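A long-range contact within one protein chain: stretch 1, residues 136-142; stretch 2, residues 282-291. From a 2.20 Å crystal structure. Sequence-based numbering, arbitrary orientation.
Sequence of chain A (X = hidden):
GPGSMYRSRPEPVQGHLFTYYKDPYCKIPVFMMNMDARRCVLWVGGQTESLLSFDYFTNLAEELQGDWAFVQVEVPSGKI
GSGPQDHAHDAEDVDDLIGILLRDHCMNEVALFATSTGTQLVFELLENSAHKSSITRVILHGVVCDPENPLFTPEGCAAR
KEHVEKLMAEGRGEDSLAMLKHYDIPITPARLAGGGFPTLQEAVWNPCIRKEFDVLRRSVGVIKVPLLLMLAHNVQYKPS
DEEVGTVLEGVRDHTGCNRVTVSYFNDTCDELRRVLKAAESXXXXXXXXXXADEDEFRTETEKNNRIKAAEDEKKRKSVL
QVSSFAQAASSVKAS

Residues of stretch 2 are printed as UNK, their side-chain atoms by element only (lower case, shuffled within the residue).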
ATOM      1  N   THR A 136     -22.337  -3.610 -13.768  1.00 24.48           N
ATOM      2  CA  THR A 136     -22.920  -4.069 -15.038  1.00 24.32           C
ATOM      3  C   THR A 136     -22.013  -4.999 -15.844  1.00 23.87           C
ATOM      4  O   THR A 136     -22.439  -5.611 -16.816  1.00 23.67           O
ATOM      5  CB  THR A 136     -23.342  -2.875 -15.932  1.00 24.32           C
ATOM      6  OG1 THR A 136     -22.235  -1.999 -16.100  1.00 25.19           O
ATOM      7  CG2 THR A 136     -24.509  -2.098 -15.332  1.00 24.59           C
ATOM      8  N   ARG A 137     -20.762  -5.099 -15.439  1.00 24.02           N
ATOM      9  CA  ARG A 137     -19.792  -5.961 -16.111  1.00 23.98           C
ATOM     10  C   ARG A 137     -18.788  -6.383 -15.093  1.00 23.05           C
ATOM     11  O   ARG A 137     -18.475  -5.644 -14.177  1.00 22.39           O
ATOM     12  CB  ARG A 137     -19.047  -5.238 -17.256  1.00 24.46           C
ATOM     13  CG  ARG A 137     -19.818  -5.098 -18.548  1.00 26.37           C
ATOM     14  CD  ARG A 137     -20.593  -3.797 -18.593  1.00 29.67           C
ATOM     15  NE  ARG A 137     -21.895  -3.929 -19.281  1.00 32.09           N
ATOM     16  CZ  ARG A 137     -22.128  -3.502 -20.507  1.00 32.76           C
ATOM     17  NH1 ARG A 137     -21.163  -2.953 -21.214  1.00 34.76           N
ATOM     18  NH2 ARG A 137     -23.315  -3.615 -21.030  1.00 32.80           N
ATOM     19  N   VAL A 138     -18.287  -7.595 -15.268  1.00 22.63           N
ATOM     20  CA  VAL A 138     -17.235  -8.115 -14.441  1.00 22.29           C
ATOM     21  C   VAL A 138     -16.119  -8.645 -15.348  1.00 22.18           C
ATOM     22  O   VAL A 138     -16.373  -9.308 -16.344  1.00 21.92           O
ATOM     23  CB  VAL A 138     -17.764  -9.204 -13.475  1.00 22.18           C
ATOM     24  CG1 VAL A 138     -16.639  -9.794 -12.681  1.00 20.80           C
ATOM     25  CG2 VAL A 138     -18.869  -8.607 -12.516  1.00 22.43           C
ATOM     26  N   ILE A 139     -14.881  -8.328 -14.990  1.00 22.31           N
ATOM     27  CA  ILE A 139     -13.706  -8.835 -15.687  1.00 22.43           C
ATOM     28  C   ILE A 139     -12.785  -9.457 -14.654  1.00 22.47           C
ATOM     29  O   ILE A 139     -12.384  -8.789 -13.716  1.00 22.26           O
ATOM     30  CB  ILE A 139     -12.925  -7.687 -16.428  1.00 22.43           C
ATOM     31  CG1 ILE A 139     -13.824  -6.948 -17.426  1.00 22.40           C
ATOM     32  CG2 ILE A 139     -11.642  -8.242 -17.073  1.00 22.10           C
ATOM     33  CD1 ILE A 139     -13.486  -5.450 -17.614  1.00 22.44           C
ATOM     34  N   LEU A 140     -12.429 -10.718 -14.844  1.00 23.00           N
ATOM     35  CA  LEU A 140     -11.559 -11.394 -13.902  1.00 23.67           C
ATOM     36  C   LEU A 140     -10.375 -12.004 -14.626  1.00 23.91           C
ATOM     37  O   LEU A 140     -10.530 -12.678 -15.639  1.00 23.92           O
ATOM     38  CB  LEU A 140     -12.314 -12.486 -13.135  1.00 23.59           C
ATOM     39  CG  LEU A 140     -13.635 -12.112 -12.447  1.00 24.39           C
ATOM     40  CD1 LEU A 140     -14.357 -13.349 -11.925  1.00 23.64           C
ATOM     41  CD2 LEU A 140     -13.420 -11.107 -11.385  1.00 25.06           C
ATOM     42  N   HIS A 141      -9.188 -11.764 -14.085  1.00 24.67           N
ATOM     43  CA  HIS A 141      -7.953 -12.353 -14.603  1.00 24.66           C
ATOM     44  C   HIS A 141      -7.412 -13.321 -13.588  1.00 24.81           C
ATOM     45  O   HIS A 141      -7.402 -13.039 -12.384  1.00 24.51           O
ATOM     46  CB  HIS A 141      -6.900 -11.290 -14.949  1.00 24.69           C
ATOM     47  CG  HIS A 141      -5.641 -11.853 -15.546  1.00 24.98           C
ATOM     48  ND1 HIS A 141      -4.659 -12.448 -14.783  1.00 25.28           N
ATOM     49  CD2 HIS A 141      -5.217 -11.931 -16.829  1.00 25.06           C
ATOM     50  CE1 HIS A 141      -3.679 -12.853 -15.569  1.00 25.80           C
ATOM     51  NE2 HIS A 141      -3.997 -12.559 -16.817  1.00 26.32           N
ATOM     52  N   GLY A 142      -6.959 -14.468 -14.094  1.00 25.09           N
ATOM     53  CA  GLY A 142      -6.215 -15.399 -13.282  1.00 25.25           C
ATOM     54  C   GLY A 142      -5.229 -16.247 -14.049  1.00 25.49           C
ATOM     55  O   GLY A 142      -5.417 -16.552 -15.236  1.00 25.89           O
ATOM     56  N   UNK A 282      -2.849  -7.822 -25.987  1.00 31.26           N
ATOM     57  CA  UNK A 282      -3.970  -8.765 -25.902  1.00 31.22           C
ATOM     58  C   UNK A 282      -4.955  -8.350 -24.801  1.00 30.80           C
ATOM     59  O   UNK A 282      -6.153  -8.299 -25.053  1.00 30.62           O
ATOM     60  o   UNK A 282      -1.315 -12.806 -27.106  1.00 32.50           O
ATOM     61  o   UNK A 282      -2.522 -12.721 -25.265  1.00 32.94           O
ATOM     62  c   UNK A 282      -2.129 -12.225 -26.354  1.00 31.80           C
ATOM     63  c   UNK A 282      -2.674 -10.851 -26.766  1.00 31.58           C
ATOM     64  c   UNK A 282      -3.485 -10.193 -25.627  1.00 31.23           C
ATOM     65  N   UNK A 283      -4.446  -8.042 -23.603  1.00 30.33           N
ATOM     66  CA  UNK A 283      -5.296  -7.584 -22.481  1.00 30.12           C
ATOM     67  C   UNK A 283      -6.088  -6.338 -22.862  1.00 30.05           C
ATOM     68  O   UNK A 283      -7.294  -6.290 -22.674  1.00 30.20           O
ATOM     69  n   UNK A 283      -3.020 -10.297 -19.807  1.00 29.61           N
ATOM     70  c   UNK A 283      -3.459  -9.659 -18.739  1.00 30.25           C
ATOM     71  n   UNK A 283      -4.013  -8.523 -19.126  1.00 29.77           N
ATOM     72  c   UNK A 283      -4.479  -7.243 -21.239  1.00 29.92           C
ATOM     73  c   UNK A 283      -3.948  -8.429 -20.496  1.00 29.89           C
ATOM     74  c   UNK A 283      -3.304  -9.542 -20.920  1.00 30.20           C
ATOM     75  N   UNK A 284      -5.415  -5.330 -23.394  1.00 29.67           N
ATOM     76  CA  UNK A 284      -6.094  -4.076 -23.707  1.00 29.72           C
ATOM     77  C   UNK A 284      -7.204  -4.311 -24.734  1.00 29.73           C
ATOM     78  O   UNK A 284      -8.338  -3.863 -24.555  1.00 29.68           O
ATOM     79  c   UNK A 284      -5.836  -1.812 -24.831  1.00 29.60           C
ATOM     80  c   UNK A 284      -5.101  -3.001 -24.197  1.00 29.65           C
ATOM     81  c   UNK A 284      -4.216  -2.540 -23.032  1.00 29.43           C
ATOM     82  N   UNK A 285      -6.859  -5.027 -25.800  1.00 29.67           N
ATOM     83  CA  UNK A 285      -7.781  -5.322 -26.880  1.00 29.73           C
ATOM     84  C   UNK A 285      -8.987  -6.158 -26.420  1.00 29.67           C
ATOM     85  O   UNK A 285     -10.104  -5.871 -26.807  1.00 29.70           O
ATOM     86  c   UNK A 285      -7.052  -6.013 -28.017  1.00 29.41           C
ATOM     87  N   UNK A 286      -8.751  -7.177 -25.598  1.00 29.79           N
ATOM     88  CA  UNK A 286      -9.826  -8.036 -25.089  1.00 30.01           C
ATOM     89  C   UNK A 286     -10.783  -7.266 -24.149  1.00 29.79           C
ATOM     90  O   UNK A 286     -12.003  -7.441 -24.202  1.00 29.37           O
ATOM     91  c   UNK A 286      -9.233  -9.264 -24.360  1.00 30.09           C
ATOM     92  N   UNK A 287     -10.227  -6.402 -23.310  1.00 29.72           N
ATOM     93  CA  UNK A 287     -11.044  -5.612 -22.392  1.00 29.66           C
ATOM     94  C   UNK A 287     -11.902  -4.612 -23.167  1.00 29.87           C
ATOM     95  O   UNK A 287     -13.086  -4.500 -22.909  1.00 29.81           O
ATOM     96  c   UNK A 287     -10.985  -3.840 -20.549  1.00 28.96           C
ATOM     97  c   UNK A 287      -8.520  -5.395 -19.454  1.00 29.38           C
ATOM     98  c   UNK A 287      -9.629  -5.924 -20.347  1.00 29.36           C
ATOM     99  c   UNK A 287     -10.181  -4.896 -21.324  1.00 29.54           C
ATOM    100  N   UNK A 288     -11.296  -3.898 -24.108  1.00 30.28           N
ATOM    101  CA  UNK A 288     -12.007  -2.906 -24.925  1.00 30.58           C
ATOM    102  C   UNK A 288     -13.124  -3.533 -25.767  1.00 30.79           C
ATOM    103  O   UNK A 288     -14.215  -2.980 -25.844  1.00 30.70           O
ATOM    104  c   UNK A 288     -11.034  -2.177 -25.855  1.00 30.68           C
ATOM    105  c   UNK A 288     -10.231  -1.007 -25.273  1.00 31.11           C
ATOM    106  c   UNK A 288      -9.238  -0.517 -26.317  1.00 31.10           C
ATOM    107  c   UNK A 288     -11.158   0.121 -24.845  1.00 31.39           C
ATOM    108  N   UNK A 289     -12.818  -4.660 -26.411  1.00 31.09           N
ATOM    109  CA  UNK A 289     -13.761  -5.370 -27.282  1.00 31.59           C
ATOM    110  C   UNK A 289     -14.921  -5.950 -26.469  1.00 31.15           C
ATOM    111  O   UNK A 289     -16.058  -5.907 -26.888  1.00 31.22           O
ATOM    112  c   UNK A 289     -13.907  -7.266 -29.064  1.00 33.66           C
ATOM    113  c   UNK A 289     -14.088  -6.541 -30.400  1.00 35.95           C
ATOM    114  o   UNK A 289     -13.847  -5.331 -30.521  1.00 37.74           O
ATOM    115  n   UNK A 289     -14.517  -7.292 -31.421  1.00 38.25           N
ATOM    116  c   UNK A 289     -13.034  -6.483 -28.051  1.00 31.97           C
ATOM    117  N   UNK A 290     -14.620  -6.480 -25.294  1.00 30.93           N
ATOM    118  CA  UNK A 290     -15.646  -6.948 -24.370  1.00 30.66           C
ATOM    119  C   UNK A 290     -16.597  -5.815 -23.962  1.00 30.39           C
ATOM    120  O   UNK A 290     -17.803  -5.945 -24.039  1.00 30.53           O
ATOM    121  c   UNK A 290     -15.887  -7.059 -20.838  1.00 29.90           C
ATOM    122  c   UNK A 290     -14.978  -7.543 -23.122  1.00 30.46           C
ATOM    123  c   UNK A 290     -16.879  -8.809 -22.099  1.00 29.70           C
ATOM    124  c   UNK A 290     -17.702  -8.289 -19.901  1.00 29.54           C
ATOM    125  c   UNK A 290     -17.772  -9.045 -21.055  1.00 29.77           C
ATOM    126  c   UNK A 290     -15.932  -7.810 -21.996  1.00 30.26           C
ATOM    127  c   UNK A 290     -16.782  -7.309 -19.786  1.00 29.97           C
ATOM    128  N   UNK A 291     -16.042  -4.705 -23.517  1.00 30.27           N
ATOM    129  CA  UNK A 291     -16.863  -3.576 -23.104  1.00 30.32           C
ATOM    130  C   UNK A 291     -17.685  -3.041 -24.280  1.00 30.26           C
ATOM    131  O   UNK A 291     -18.871  -2.757 -24.123  1.00 29.90           O
ATOM    132  c   UNK A 291     -14.437  -1.739 -20.618  1.00 29.48           C
ATOM    133  c   UNK A 291     -16.450  -3.134 -20.008  1.00 29.03           C
ATOM    134  c   UNK A 291     -16.010  -2.472 -22.456  1.00 30.15           C
ATOM    135  c   UNK A 291     -15.389  -2.844 -21.089  1.00 30.25           C
TER

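Position 282 carries three carbons in a row, the third bonded to two oxygens: a carboxylate two carbons beyond CB, out of reach of the strand. This is Glu 282, and both oxygens are hydrogen-bonded elsewhere in the structure.

At position 283 one carbon leads to a five-membered ring of three carbons and two nitrogens, an imidazole. The CA-to-CB bond points toward the strand, and the ring carbon lying between the two nitrogens sits 3.4 Å from CD2 of His 141. The residue is His 283, and that carbon is CE1. The ring centroids are 5.1 Å apart and the planes meet at 35°, an oblique pairing. No hydrogen bond joins the rings; ND1 and NE2 of His 283, like NE2 of His 141, find partners elsewhere in the structure.

Position 284 has three carbons, CB carrying two, and is out of reach of the strand; the fork at CB defines Val 284. Positions 285 and 286 each show CB alone, also out of reach, giving Ala 285, exposed, and Ala 286.

Position 287 has four carbons forked at CB, with one arm two carbons long. Its CA-to-CB bond points sideways, yet the one-carbon arm lies 4.2 Å from CD1 of Ile 139. This is Ile 287, and the short arm is CG2. CA of Ile 287 and CA of Ile 139 are 7.9 Å apart.

Four carbons at position 288 fork at the second, as in leucine, and none reaches the strand, so this is Leu 288. Position 289 has three carbons, the third bearing one oxygen and one nitrogen, again out of reach: the amide of Gln 289, exposed.

At position 290 a single carbon leads to a ring of six carbons with no oxygen attached, which excludes tyrosine. Its CA-to-CB bond points toward the strand, and a ring carbon lies 3.8 Å from CG1 of Ile 139. The residue is Phe 290, and that carbon is CE1. CE1 of Phe 290 is also 4.0 Å from CG of Arg 137, while CZ of Phe 290 is 3.9 Å from the backbone O of Val 138. The ring thus spans three consecutive strand residues.

Position 291 again has four carbons forked at the second. Its CA-to-CB bond is sideways, but the end of the side chain comes nearer: a terminal carbon is 4.2 Å from CG of Arg 137. This is Leu 291, and that carbon, CD2, is also 4.5 Å from CD1 of Ile 139.

Helix and strand run nearly antiparallel, at 161°, with axes 10.6 Å apart at closest approach. The CA-to-CB bonds of Arg 137, Ile 139 and His 141 point toward the helix and that of Val 138 away, consistent with alternation along a strand. They meet 283, 287, 290 and 291, whose spacing of four, three and one follows one side of a helix. The 349 Å² buried here is held by packing without a cross-stretch hydrogen bond. Arg 137 contributes its CG, and its NH1 comes within 3.7 Å of the backbone O of Leu 291 without a hydrogen bond; NE of Arg 137 makes a weak hydrogen bond to O of Thr 136 (3.0 Å, 126°).

Stretch 2, residues 282-291: EHVAAILQFL
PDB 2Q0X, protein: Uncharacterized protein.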